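Local coordinates for protein R-imine reductase (Streptomyces kanamyceticus, PDB 3ZHB) that probably reduces imines to amines with NADPH as the hydride donor, and binds NADP(H) in a Rossmann-type domain, at residues T23-G28 and A70-A75; L92-D97 and R118-W123; G134-G139 and A148-S153. All coordinates share one frame; numbering follows the deposited sequence.

How the contacts relate
The three contacts follow one another along the chain, each closing before the next opens, and all belong to the N-terminal NADP-binding domain. Contact 1 sets strand 22-25 against helix 69-74, contact 2 joins the end of helix 86-93 to helix 114-126, and contact 3 pairs strands 130-136 and 148-153 of the same sheet that holds strand 22-25. Contacts 1 and 2 touch, Ile25 CG2 lying 3.9 Å from Leu92 CD1, with centres about 15 Å apart. Contact 3 is centred about 19 Å from contact 1 and about 21 Å from contact 2. All three reach NADP: contact 1 at the adenosine ribose, contact 2 at the adenine, contact 3 at the nicotinamide.

Contact 1 of 3, residues T23-G28 and A70-A75; sequences TVIGLG and AEAVAA. With NAP (NADP nicotinamide-adenine-dinucleotide phosphate), chain E.
Thr23 and Ala72 make the polar link between strand 22-25 and helix 69-74. The hydroxyl OG1 of Thr23 donates to Ala72 O at 2.7 Å, approaching 24° out of the carbonyl plane, and is also hydrogen-bonded to Ser76 OG. With chi1 at -70°, OG1 lies beside the backbone N of Thr23 and CG2 is anti to it, which leaves the methyl to pack 3.8 Å from Ala72 CB. The apolar part continues along the strand: Ile25 CG1 lies 4.3 Å from Ala72 CB, and Ile25 CD1 meets Val73 CG2 at 4.0 Å, the two branched chains crossing at a slant. Past the strand comes the glycine-rich turn of the Rossmann fold, Gly26 and Gly28 fitting its GxGxxG pattern. Here Leu27 N donates to the ribose hydroxyl O3B of NADP (3.1 Å), and Gly28, with no side chain, lets the cofactor come close before helix 29-40 starts. The axes of 23-25 and 70-74 run roughly antiparallel (150°) and come within 8.3 Å. Strand 22-25 is flanked in the sheet by strands 45-48 and 78-81; from the former, Trp48 packs on Ala72 and Thr46 on Ala75.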
loop_
_atom_site.group_PDB
_atom_site.type_symbol
_atom_site.label_atom_id
_atom_site.label_comp_id
_atom_site.label_asym_id
_atom_site.label_seq_id
_atom_site.Cartn_x
_atom_site.Cartn_y
_atom_site.Cartn_z
ATOM N N THR A 23 -26.995 23.143 11.884
ATOM C CA THR A 23 -27.524 23.138 10.540
ATOM C C THR A 23 -26.622 22.312 9.627
ATOM O O THR A 23 -25.396 22.316 9.785
ATOM C CB THR A 23 -27.582 24.571 10.016
ATOM O OG1 THR A 23 -28.606 25.272 10.716
ATOM C CG2 THR A 23 -27.864 24.603 8.539
ATOM N N VAL A 24 -27.226 21.608 8.677
ATOM C CA VAL A 24 -26.485 20.851 7.665
ATOM C C VAL A 24 -26.947 21.224 6.261
ATOM O O VAL A 24 -28.078 21.049 5.903
ATOM C CB VAL A 24 -26.657 19.351 7.807
ATOM C CG1 VAL A 24 -25.917 18.619 6.705
ATOM C CG2 VAL A 24 -26.158 18.890 9.152
ATOM N N ILE A 25 -26.021 21.735 5.482
ATOM C CA ILE A 25 -26.265 22.156 4.148
ATOM C C ILE A 25 -25.602 21.159 3.219
ATOM O O ILE A 25 -24.384 20.971 3.271
ATOM C CB ILE A 25 -25.683 23.547 3.946
ATOM C CG1 ILE A 25 -26.572 24.547 4.685
ATOM C CG2 ILE A 25 -25.575 23.876 2.467
ATOM C CD1 ILE A 25 -25.946 25.908 4.908
ATOM N N GLY A 26 -26.412 20.553 2.355
ATOM C CA GLY A 26 -25.959 19.532 1.423
ATOM C C GLY A 26 -26.442 18.183 1.903
ATOM O O GLY A 26 -26.170 17.837 3.038
ATOM N N LEU A 27 -27.191 17.447 1.059
ATOM C CA LEU A 27 -27.858 16.187 1.469
ATOM C C LEU A 27 -27.697 15.090 0.438
ATOM O O LEU A 27 -28.646 14.361 0.114
ATOM C CB LEU A 27 -29.352 16.427 1.755
ATOM C CG LEU A 27 -29.699 17.453 2.837
ATOM C CD1 LEU A 27 -31.201 17.612 2.975
ATOM C CD2 LEU A 27 -29.132 17.096 4.203
ATOM N N GLY A 28 -26.499 14.995 -0.103
ATOM C CA GLY A 28 -26.063 13.808 -0.855
ATOM C C GLY A 28 -25.893 12.706 0.147
ATOM O O GLY A 28 -26.327 12.811 1.320
ATOM N N ALA A 70 -30.208 30.979 3.361
ATOM C CA ALA A 70 -30.083 32.016 4.384
ATOM C C ALA A 70 -30.801 31.638 5.679
ATOM O O ALA A 70 -30.294 31.893 6.787
ATOM C CB ALA A 70 -30.568 33.342 3.850
ATOM N N GLU A 71 -31.977 31.020 5.523
ATOM C CA GLU A 71 -32.809 30.595 6.662
ATOM C C GLU A 71 -32.053 29.488 7.405
ATOM O O GLU A 71 -32.017 29.476 8.648
ATOM C CB GLU A 71 -34.238 30.169 6.214
ATOM N N ALA A 72 -31.438 28.568 6.650
ATOM C CA ALA A 72 -30.656 27.448 7.237
ATOM C C ALA A 72 -29.491 27.949 8.095
ATOM O O ALA A 72 -29.229 27.438 9.185
ATOM C CB ALA A 72 -30.149 26.511 6.142
ATOM N N VAL A 73 -28.815 28.972 7.600
ATOM C CA VAL A 73 -27.700 29.548 8.318
ATOM C C VAL A 73 -28.196 30.301 9.544
ATOM O O VAL A 73 -27.547 30.265 10.574
ATOM C CB VAL A 73 -26.902 30.461 7.378
ATOM C CG1 VAL A 73 -25.906 31.298 8.132
ATOM C CG2 VAL A 73 -26.195 29.613 6.344
ATOM N N ALA A 74 -29.333 30.999 9.442
ATOM C CA ALA A 74 -29.901 31.768 10.586
ATOM C C ALA A 74 -30.401 30.891 11.737
ATOM O O ALA A 74 -30.543 31.368 12.855
ATOM C CB ALA A 74 -31.028 32.648 10.104
ATOM N N ALA A 75 -30.626 29.608 11.449
ATOM C CA ALA A 75 -31.174 28.659 12.418
ATOM C C ALA A 75 -30.250 28.201 13.534
ATOM O O ALA A 75 -30.739 27.737 14.556
ATOM C CB ALA A 75 -31.693 27.421 11.691
HETATM P PA NAP E . -23.177 13.589 -3.680
HETATM O O1A NAP E . -24.044 12.318 -3.458
HETATM O O2A NAP E . -22.713 14.085 -5.041
HETATM O O5B NAP E . -23.886 14.831 -2.971
HETATM C C5B NAP E . -23.318 16.017 -3.476
HETATM C C4B NAP E . -24.059 17.194 -2.950
HETATM O O4B NAP E . -23.625 18.174 -3.865
HETATM C C3B NAP E . -25.580 17.134 -3.051
HETATM O O3B NAP E . -26.239 17.534 -1.840
HETATM C C2B NAP E . -25.862 18.121 -4.166
HETATM O O2B NAP E . -27.168 18.714 -4.092
HETATM C C1B NAP E . -24.708 19.061 -3.958
HETATM N N9A NAP E . -24.352 19.961 -5.040
HETATM C C8A NAP E . -23.512 19.708 -6.079
HETATM N N7A NAP E . -23.404 20.813 -6.879
HETATM C C5A NAP E . -24.174 21.752 -6.280
HETATM C C6A NAP E . -24.513 23.125 -6.569
HETATM N N6A NAP E . -23.932 23.590 -7.654
HETATM N N1A NAP E . -25.337 23.844 -5.779
HETATM C C2A NAP E . -25.868 23.242 -4.675
HETATM N N3A NAP E . -25.623 21.956 -4.319
HETATM C C4A NAP E . -24.786 21.204 -5.075
HETATM O O3 NAP E . -21.732 13.516 -2.928
HETATM P PN NAP E . -21.560 13.162 -1.362
HETATM O O1N NAP E . -21.051 11.746 -1.361
HETATM O O2N NAP E . -22.679 13.543 -0.368
HETATM O O5D NAP E . -20.396 14.251 -1.335
HETATM C C5D NAP E . -20.283 15.382 -0.443
HETATM C C4D NAP E . -18.814 15.490 -0.001
HETATM O O4D NAP E . -18.489 14.379 0.855
HETATM C C3D NAP E . -17.886 15.408 -1.205
HETATM O O3D NAP E . -16.881 16.393 -1.151
HETATM C C2D NAP E . -17.302 14.035 -1.124
HETATM O O2D NAP E . -16.017 14.015 -1.723
HETATM C C1D NAP E . -17.270 13.860 0.372
HETATM N N1N NAP E . -17.040 12.486 0.747
HETATM C C2N NAP E . -17.878 11.554 0.323
HETATM C C3N NAP E . -17.659 10.219 0.655
HETATM C C7N NAP E . -18.604 9.174 0.164
HETATM O O7N NAP E . -18.106 8.092 -0.132
HETATM N N7N NAP E . -19.909 9.479 0.064
HETATM C C4N NAP E . -16.558 9.864 1.422
HETATM C C5N NAP E . -15.701 10.863 1.840
HETATM C C6N NAP E . -15.973 12.178 1.491
HETATM P P2B NAP E . -28.273 18.151 -5.170
HETATM O O1X NAP E . -27.564 17.932 -6.501
HETATM O O2X NAP E . -28.639 16.841 -4.564
HETATM O O3X NAP E . -29.370 19.218 -5.042
#

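Contact 2 of 3, residues L92-D97 and R118-W123; sequences LLDPLD and RERAAW. With NAP (NADP nicotinamide-adenine-dinucleotide phosphate), chain E.
A salt-bridge network of Asp94, Arg120 and Glu119 ties the turn after helix 86-93 to helix 114-126. Arg120 grips Asp94 end-on, with NH1 and NH2 both bonded to the single oxygen OD1, at 3.0 Å from NH1 and 2.9 Å from NH2. OD1 lies near the guanidinium plane, while the carboxylate is turned 50° against it; the other oxygen, OD2, bonds to His90 ND1. Along the adjoining NE edge the guanidinium is held by Glu119, whose OE1 takes a nearly in-plane bond from Arg120 NE (2.8 Å). Arg120 reaches between the two acids because its chain bends at chi2 (-71°) and chi3 (90°), which also lays the guanidinium over the indole of Trp123, NH1 being 3.3 Å above the ring plane and over its centre. The two carboxylates should favour the positive charge of Arg120. In the Rossmann-type domain the two helices come just before and just after strand 105-108 in the chain, and its Leu106 touches both Leu93 and Trp123. The apolar half of the contact lies there: Leu93 CB meets Trp123 CH2 at 3.7 Å, the side chains crossing at about a right angle, and Leu93 O lies at the indole edge, 3.5 Å from CZ2. One residue earlier, Leu92 reaches the cofactor, its CD2 lying 3.7 Å from the adenine carbon C2A of NADP.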
loop_
_atom_site.group_PDB
_atom_site.type_symbol
_atom_site.label_atom_id
_atom_site.label_comp_id
_atom_site.label_asym_id
_atom_site.label_seq_id
_atom_site.Cartn_x
_atom_site.Cartn_y
_atom_site.Cartn_z
ATOM N N LEU A 92 -23.232 28.487 -3.065
ATOM C CA LEU A 92 -24.216 28.594 -2.017
ATOM C C LEU A 92 -23.880 29.636 -1.004
ATOM O O LEU A 92 -24.771 30.132 -0.355
ATOM C CB LEU A 92 -24.322 27.272 -1.280
ATOM C CG LEU A 92 -24.697 26.064 -2.112
ATOM C CD1 LEU A 92 -24.751 24.814 -1.243
ATOM C CD2 LEU A 92 -26.043 26.355 -2.764
ATOM N N LEU A 93 -22.601 29.946 -0.797
ATOM C CA LEU A 93 -22.211 30.816 0.338
ATOM C C LEU A 93 -21.838 32.225 -0.054
ATOM O O LEU A 93 -22.027 33.145 0.712
ATOM C CB LEU A 93 -21.033 30.203 1.094
ATOM C CG LEU A 93 -21.288 28.846 1.755
ATOM C CD1 LEU A 93 -20.165 28.521 2.721
ATOM C CD2 LEU A 93 -22.644 28.835 2.473
ATOM N N ASP A 94 -21.282 32.392 -1.237
ATOM C CA ASP A 94 -20.847 33.696 -1.645
ATOM C C ASP A 94 -22.031 34.678 -1.689
ATOM O O ASP A 94 -21.896 35.816 -1.298
ATOM C CB ASP A 94 -20.053 33.641 -2.979
ATOM C CG ASP A 94 -18.642 33.025 -2.812
ATOM O OD1 ASP A 94 -18.216 32.799 -1.670
ATOM O OD2 ASP A 94 -17.947 32.791 -3.809
ATOM N N PRO A 95 -23.199 34.241 -2.151
ATOM C CA PRO A 95 -24.274 35.229 -2.250
ATOM C C PRO A 95 -24.844 35.721 -0.935
ATOM O O PRO A 95 -25.623 36.623 -0.969
ATOM C CB PRO A 95 -25.359 34.489 -3.018
ATOM C CG PRO A 95 -24.632 33.457 -3.808
ATOM C CD PRO A 95 -23.523 33.017 -2.907
ATOM N N LEU A 96 -24.468 35.153 0.198
ATOM C CA LEU A 96 -25.089 35.542 1.465
ATOM C C LEU A 96 -24.766 36.984 1.819
ATOM O O LEU A 96 -23.701 37.463 1.434
ATOM C CB LEU A 96 -24.603 34.629 2.611
ATOM C CG LEU A 96 -24.929 33.130 2.580
ATOM C CD1 LEU A 96 -24.216 32.427 3.728
ATOM C CD2 LEU A 96 -26.426 32.871 2.632
ATOM N N ASP A 97 -25.657 37.633 2.596
ATOM C CA ASP A 97 -25.391 38.950 3.263
ATOM C C ASP A 97 -24.144 38.882 4.159
ATOM O O ASP A 97 -23.743 37.803 4.682
ATOM C CB ASP A 97 -26.598 39.512 4.052
ATOM N N ARG A 118 -7.808 27.312 2.491
ATOM C CA ARG A 118 -7.225 28.533 2.980
ATOM C C ARG A 118 -8.008 29.762 2.448
ATOM O O ARG A 118 -8.130 30.762 3.176
ATOM C CB ARG A 118 -5.711 28.575 2.657
ATOM C CG ARG A 118 -4.922 27.521 3.435
ATOM C CD ARG A 118 -3.419 27.484 3.142
ATOM N NE ARG A 118 -2.746 26.499 3.963
ATOM C CZ ARG A 118 -1.930 25.527 3.508
ATOM N NH1 ARG A 118 -1.599 25.352 2.218
ATOM N NH2 ARG A 118 -1.378 24.698 4.392
ATOM N N GLU A 119 -8.536 29.668 1.217
ATOM C CA GLU A 119 -9.387 30.725 0.655
ATOM C C GLU A 119 -10.699 30.959 1.441
ATOM O O GLU A 119 -11.008 32.095 1.838
ATOM C CB GLU A 119 -9.775 30.436 -0.780
ATOM C CG GLU A 119 -10.437 31.627 -1.492
ATOM C CD GLU A 119 -11.948 31.761 -1.231
ATOM O OE1 GLU A 119 -12.654 30.717 -1.157
ATOM O OE2 GLU A 119 -12.401 32.933 -1.114
ATOM N N ARG A 120 -11.427 29.885 1.694
ATOM C CA ARG A 120 -12.611 29.990 2.506
ATOM C C ARG A 120 -12.279 30.527 3.891
ATOM O O ARG A 120 -13.099 31.221 4.494
ATOM C CB ARG A 120 -13.309 28.618 2.651
ATOM C CG ARG A 120 -13.994 28.107 1.405
ATOM C CD ARG A 120 -15.250 28.908 1.059
ATOM N NE ARG A 120 -14.993 30.039 0.183
ATOM C CZ ARG A 120 -15.903 30.922 -0.171
ATOM N NH1 ARG A 120 -17.122 30.817 0.299
ATOM N NH2 ARG A 120 -15.585 31.937 -0.955
ATOM N N ALA A 121 -11.127 30.142 4.457
ATOM C CA ALA A 121 -10.803 30.641 5.797
ATOM C C ALA A 121 -10.668 32.155 5.754
ATOM O O ALA A 121 -11.260 32.852 6.530
ATOM C CB ALA A 121 -9.565 29.982 6.345
ATOM N N ALA A 122 -9.963 32.672 4.781
ATOM C CA ALA A 122 -9.901 34.120 4.614
ATOM C C ALA A 122 -11.322 34.715 4.451
ATOM O O ALA A 122 -11.649 35.738 5.041
ATOM C CB ALA A 122 -8.993 34.486 3.414
ATOM N N TRP A 123 -12.121 34.107 3.592
ATOM C CA TRP A 123 -13.434 34.615 3.285
ATOM C C TRP A 123 -14.299 34.638 4.524
ATOM O O TRP A 123 -14.906 35.646 4.852
ATOM C CB TRP A 123 -14.050 33.725 2.248
ATOM C CG TRP A 123 -15.424 33.937 1.970
ATOM C CD1 TRP A 123 -15.935 34.778 1.056
ATOM C CD2 TRP A 123 -16.519 33.265 2.571
ATOM N NE1 TRP A 123 -17.289 34.686 1.049
ATOM C CE2 TRP A 123 -17.676 33.762 1.978
ATOM C CE3 TRP A 123 -16.632 32.285 3.555
ATOM C CZ2 TRP A 123 -18.935 33.332 2.342
ATOM C CZ3 TRP A 123 -17.871 31.859 3.911
ATOM C CH2 TRP A 123 -19.012 32.374 3.306
HETATM P PA NAP E . -23.177 13.589 -3.680
HETATM O O1A NAP E . -24.044 12.318 -3.458
HETATM O O2A NAP E . -22.713 14.085 -5.041
HETATM O O5B NAP E . -23.886 14.831 -2.971
HETATM C C5B NAP E . -23.318 16.017 -3.476
HETATM C C4B NAP E . -24.059 17.194 -2.950
HETATM O O4B NAP E . -23.625 18.174 -3.865
HETATM C C3B NAP E . -25.580 17.134 -3.051
HETATM O O3B NAP E . -26.239 17.534 -1.840
HETATM C C2B NAP E . -25.862 18.121 -4.166
HETATM O O2B NAP E . -27.168 18.714 -4.092
HETATM C C1B NAP E . -24.708 19.061 -3.958
HETATM N N9A NAP E . -24.352 19.961 -5.040
HETATM C C8A NAP E . -23.512 19.708 -6.079
HETATM N N7A NAP E . -23.404 20.813 -6.879
HETATM C C5A NAP E . -24.174 21.752 -6.280
HETATM C C6A NAP E . -24.513 23.125 -6.569
HETATM N N6A NAP E . -23.932 23.590 -7.654
HETATM N N1A NAP E . -25.337 23.844 -5.779
HETATM C C2A NAP E . -25.868 23.242 -4.675
HETATM N N3A NAP E . -25.623 21.956 -4.319
HETATM C C4A NAP E . -24.786 21.204 -5.075
HETATM O O3 NAP E . -21.732 13.516 -2.928
HETATM P PN NAP E . -21.560 13.162 -1.362
HETATM O O1N NAP E . -21.051 11.746 -1.361
HETATM O O2N NAP E . -22.679 13.543 -0.368
HETATM O O5D NAP E . -20.396 14.251 -1.335
HETATM C C5D NAP E . -20.283 15.382 -0.443
HETATM C C4D NAP E . -18.814 15.490 -0.001
HETATM O O4D NAP E . -18.489 14.379 0.855
HETATM C C3D NAP E . -17.886 15.408 -1.205
HETATM O O3D NAP E . -16.881 16.393 -1.151
HETATM C C2D NAP E . -17.302 14.035 -1.124
HETATM O O2D NAP E . -16.017 14.015 -1.723
HETATM C C1D NAP E . -17.270 13.860 0.372
HETATM N N1N NAP E . -17.040 12.486 0.747
HETATM C C2N NAP E . -17.878 11.554 0.323
HETATM C C3N NAP E . -17.659 10.219 0.655
HETATM C C7N NAP E . -18.604 9.174 0.164
HETATM O O7N NAP E . -18.106 8.092 -0.132
HETATM N N7N NAP E . -19.909 9.479 0.064
HETATM C C4N NAP E . -16.558 9.864 1.422
HETATM C C5N NAP E . -15.701 10.863 1.840
HETATM C C6N NAP E . -15.973 12.178 1.491
HETATM P P2B NAP E . -28.273 18.151 -5.170
HETATM O O1X NAP E . -27.564 17.932 -6.501
HETATM O O2X NAP E . -28.639 16.841 -4.564
HETATM O O3X NAP E . -29.370 19.218 -5.042
#

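Contact 3 of 3, residues G134-G139 and A148-S153; sequences GAILAG and AVVLLS. With NAP (NADP nicotinamide-adenine-dinucleotide phosphate), chain E.
Leu151, Leu137 and Val149 bury the most surface where strands 130-136 and 148-153 pair antiparallel. Leu151 forms a hydrogen-bonded pair with Ala135: Leu151 N donates to Ala135 O at 2.9 Å, and Ala135 N returns a bond to Leu151 O at 3.1 Å. Its side chain lies on the same face as Ala135, where CD1 packs 4.0 Å from Leu137 CD2, the two leucines crossing nearly at right angles. Phe221 of the second subunit packs on both. Leu137, just past the strand, continues the pairing through an almost straight bond from its N to Val149 O (2.8 Å, N-H...O 173°), and its CB lies 4.1 Å from Val149 CB. The two strands form a beta hairpin toward one side of the Rossmann-type sheet; strand 148-153 runs antiparallel to 130-136 and parallel to 173-175 on its other side. On the face opposite Ala135 and Leu151, Ile136 and Val150 lie side by side and point the same way, Ile136 CD1 being 3.9 Å from Val150 CG1. The end of strand 130-136 and the residues after it pass along the nicotinamide, with Ile136 O near C5N of NADP and Ala138 O 3.4 Å from C4N, the carbon that carries the transferred hydride in NADPH.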
loop_
_atom_site.group_PDB
_atom_site.type_symbol
_atom_site.label_atom_id
_atom_site.label_comp_id
_atom_site.label_asym_id
_atom_site.label_seq_id
_atom_site.Cartn_x
_atom_site.Cartn_y
_atom_site.Cartn_z
ATOM N N GLY A 134 -12.568 20.831 7.040
ATOM C CA GLY A 134 -12.427 19.400 7.264
ATOM C C GLY A 134 -12.468 18.536 6.005
ATOM O O GLY A 134 -12.633 19.044 4.808
ATOM N N ALA A 135 -12.281 17.250 6.298
ATOM C CA ALA A 135 -12.341 16.189 5.333
ATOM C C ALA A 135 -12.872 14.901 6.006
ATOM O O ALA A 135 -12.453 14.579 7.129
ATOM C CB ALA A 135 -10.951 15.963 4.767
ATOM N N ILE A 136 -13.778 14.173 5.327
ATOM C CA ILE A 136 -14.310 12.874 5.813
ATOM C C ILE A 136 -13.524 11.737 5.173
ATOM O O ILE A 136 -13.411 11.694 3.964
ATOM C CB ILE A 136 -15.746 12.616 5.369
ATOM C CG1 ILE A 136 -16.662 13.818 5.462
ATOM C CG2 ILE A 136 -16.298 11.441 6.115
ATOM C CD1 ILE A 136 -16.890 14.340 6.825
ATOM N N LEU A 137 -12.991 10.804 5.954
ATOM C CA LEU A 137 -12.190 9.699 5.383
ATOM C C LEU A 137 -12.874 8.362 5.676
ATOM O O LEU A 137 -12.296 7.448 6.224
ATOM C CB LEU A 137 -10.771 9.742 5.944
ATOM C CG LEU A 137 -9.758 10.710 5.327
ATOM C CD1 LEU A 137 -10.240 12.145 5.420
ATOM C CD2 LEU A 137 -8.428 10.563 6.029
ATOM N N ALA A 138 -14.144 8.274 5.360
ATOM C CA ALA A 138 -14.906 7.094 5.671
ATOM C C ALA A 138 -16.156 7.256 4.879
ATOM O O ALA A 138 -16.441 8.357 4.429
ATOM C CB ALA A 138 -15.234 7.016 7.158
ATOM N N GLY A 139 -16.914 6.182 4.722
ATOM C CA GLY A 139 -18.141 6.239 3.947
ATOM C C GLY A 139 -19.309 6.654 4.823
ATOM O O GLY A 139 -19.169 6.696 6.040
ATOM N N ALA A 148 -15.846 5.941 11.845
ATOM C CA ALA A 148 -15.769 7.235 11.184
ATOM C C ALA A 148 -14.434 7.884 11.492
ATOM O O ALA A 148 -13.976 7.844 12.615
ATOM C CB ALA A 148 -16.891 8.137 11.655
ATOM N N VAL A 149 -13.830 8.456 10.462
ATOM C CA VAL A 149 -12.688 9.337 10.595
ATOM C C VAL A 149 -13.067 10.669 9.945
ATOM O O VAL A 149 -13.442 10.725 8.765
ATOM C CB VAL A 149 -11.482 8.791 9.857
ATOM C CG1 VAL A 149 -10.298 9.741 10.016
ATOM C CG2 VAL A 149 -11.146 7.395 10.355
ATOM N N VAL A 150 -13.029 11.721 10.737
ATOM C CA VAL A 150 -13.365 13.025 10.270
ATOM C C VAL A 150 -12.295 13.944 10.793
ATOM O O VAL A 150 -12.196 14.119 11.983
ATOM C CB VAL A 150 -14.746 13.496 10.775
ATOM C CG1 VAL A 150 -15.040 14.889 10.249
ATOM C CG2 VAL A 150 -15.833 12.566 10.280
ATOM N N LEU A 151 -11.515 14.539 9.888
ATOM C CA LEU A 151 -10.453 15.443 10.256
ATOM C C LEU A 151 -10.876 16.903 10.202
ATOM O O LEU A 151 -11.587 17.320 9.303
ATOM C CB LEU A 151 -9.258 15.223 9.350
ATOM C CG LEU A 151 -8.802 13.795 9.114
ATOM C CD1 LEU A 151 -7.559 13.769 8.240
ATOM C CD2 LEU A 151 -8.516 13.096 10.405
ATOM N N LEU A 152 -10.409 17.682 11.165
ATOM C CA LEU A 152 -10.761 19.086 11.267
ATOM C C LEU A 152 -9.536 19.912 11.499
ATOM O O LEU A 152 -8.655 19.510 12.245
ATOM C CB LEU A 152 -11.671 19.291 12.441
ATOM C CG LEU A 152 -12.952 18.476 12.368
ATOM C CD1 LEU A 152 -13.600 18.505 13.746
ATOM C CD2 LEU A 152 -13.905 19.009 11.310
ATOM N N SER A 153 -9.465 21.071 10.863
ATOM C CA SER A 153 -8.361 21.964 11.035
ATOM C C SER A 153 -8.886 23.380 11.045
ATOM O O SER A 153 -9.893 23.681 10.439
ATOM C CB SER A 153 -7.337 21.725 9.892
ATOM O OG SER A 153 -7.939 21.878 8.636
HETATM P PA NAP E . -23.177 13.589 -3.680
HETATM O O1A NAP E . -24.044 12.318 -3.458
HETATM O O2A NAP E . -22.713 14.085 -5.041
HETATM O O5B NAP E . -23.886 14.831 -2.971
HETATM C C5B NAP E . -23.318 16.017 -3.476
HETATM C C4B NAP E . -24.059 17.194 -2.950
HETATM O O4B NAP E . -23.625 18.174 -3.865
HETATM C C3B NAP E . -25.580 17.134 -3.051
HETATM O O3B NAP E . -26.239 17.534 -1.840
HETATM C C2B NAP E . -25.862 18.121 -4.166
HETATM O O2B NAP E . -27.168 18.714 -4.092
HETATM C C1B NAP E . -24.708 19.061 -3.958
HETATM N N9A NAP E . -24.352 19.961 -5.040
HETATM C C8A NAP E . -23.512 19.708 -6.079
HETATM N N7A NAP E . -23.404 20.813 -6.879
HETATM C C5A NAP E . -24.174 21.752 -6.280
HETATM C C6A NAP E . -24.513 23.125 -6.569
HETATM N N6A NAP E . -23.932 23.590 -7.654
HETATM N N1A NAP E . -25.337 23.844 -5.779
HETATM C C2A NAP E . -25.868 23.242 -4.675
HETATM N N3A NAP E . -25.623 21.956 -4.319
HETATM C C4A NAP E . -24.786 21.204 -5.075
HETATM O O3 NAP E . -21.732 13.516 -2.928
HETATM P PN NAP E . -21.560 13.162 -1.362
HETATM O O1N NAP E . -21.051 11.746 -1.361
HETATM O O2N NAP E . -22.679 13.543 -0.368
HETATM O O5D NAP E . -20.396 14.251 -1.335
HETATM C C5D NAP E . -20.283 15.382 -0.443
HETATM C C4D NAP E . -18.814 15.490 -0.001
HETATM O O4D NAP E . -18.489 14.379 0.855
HETATM C C3D NAP E . -17.886 15.408 -1.205
HETATM O O3D NAP E . -16.881 16.393 -1.151
HETATM C C2D NAP E . -17.302 14.035 -1.124
HETATM O O2D NAP E . -16.017 14.015 -1.723
HETATM C C1D NAP E . -17.270 13.860 0.372
HETATM N N1N NAP E . -17.040 12.486 0.747
HETATM C C2N NAP E . -17.878 11.554 0.323
HETATM C C3N NAP E . -17.659 10.219 0.655
HETATM C C7N NAP E . -18.604 9.174 0.164
HETATM O O7N NAP E . -18.106 8.092 -0.132
HETATM N N7N NAP E . -19.909 9.479 0.064
HETATM C C4N NAP E . -16.558 9.864 1.422
HETATM C C5N NAP E . -15.701 10.863 1.840
HETATM C C6N NAP E . -15.973 12.178 1.491
HETATM P P2B NAP E . -28.273 18.151 -5.170
HETATM O O1X NAP E . -27.564 17.932 -6.501
HETATM O O2X NAP E . -28.639 16.841 -4.564
HETATM O O3X NAP E . -29.370 19.218 -5.042
#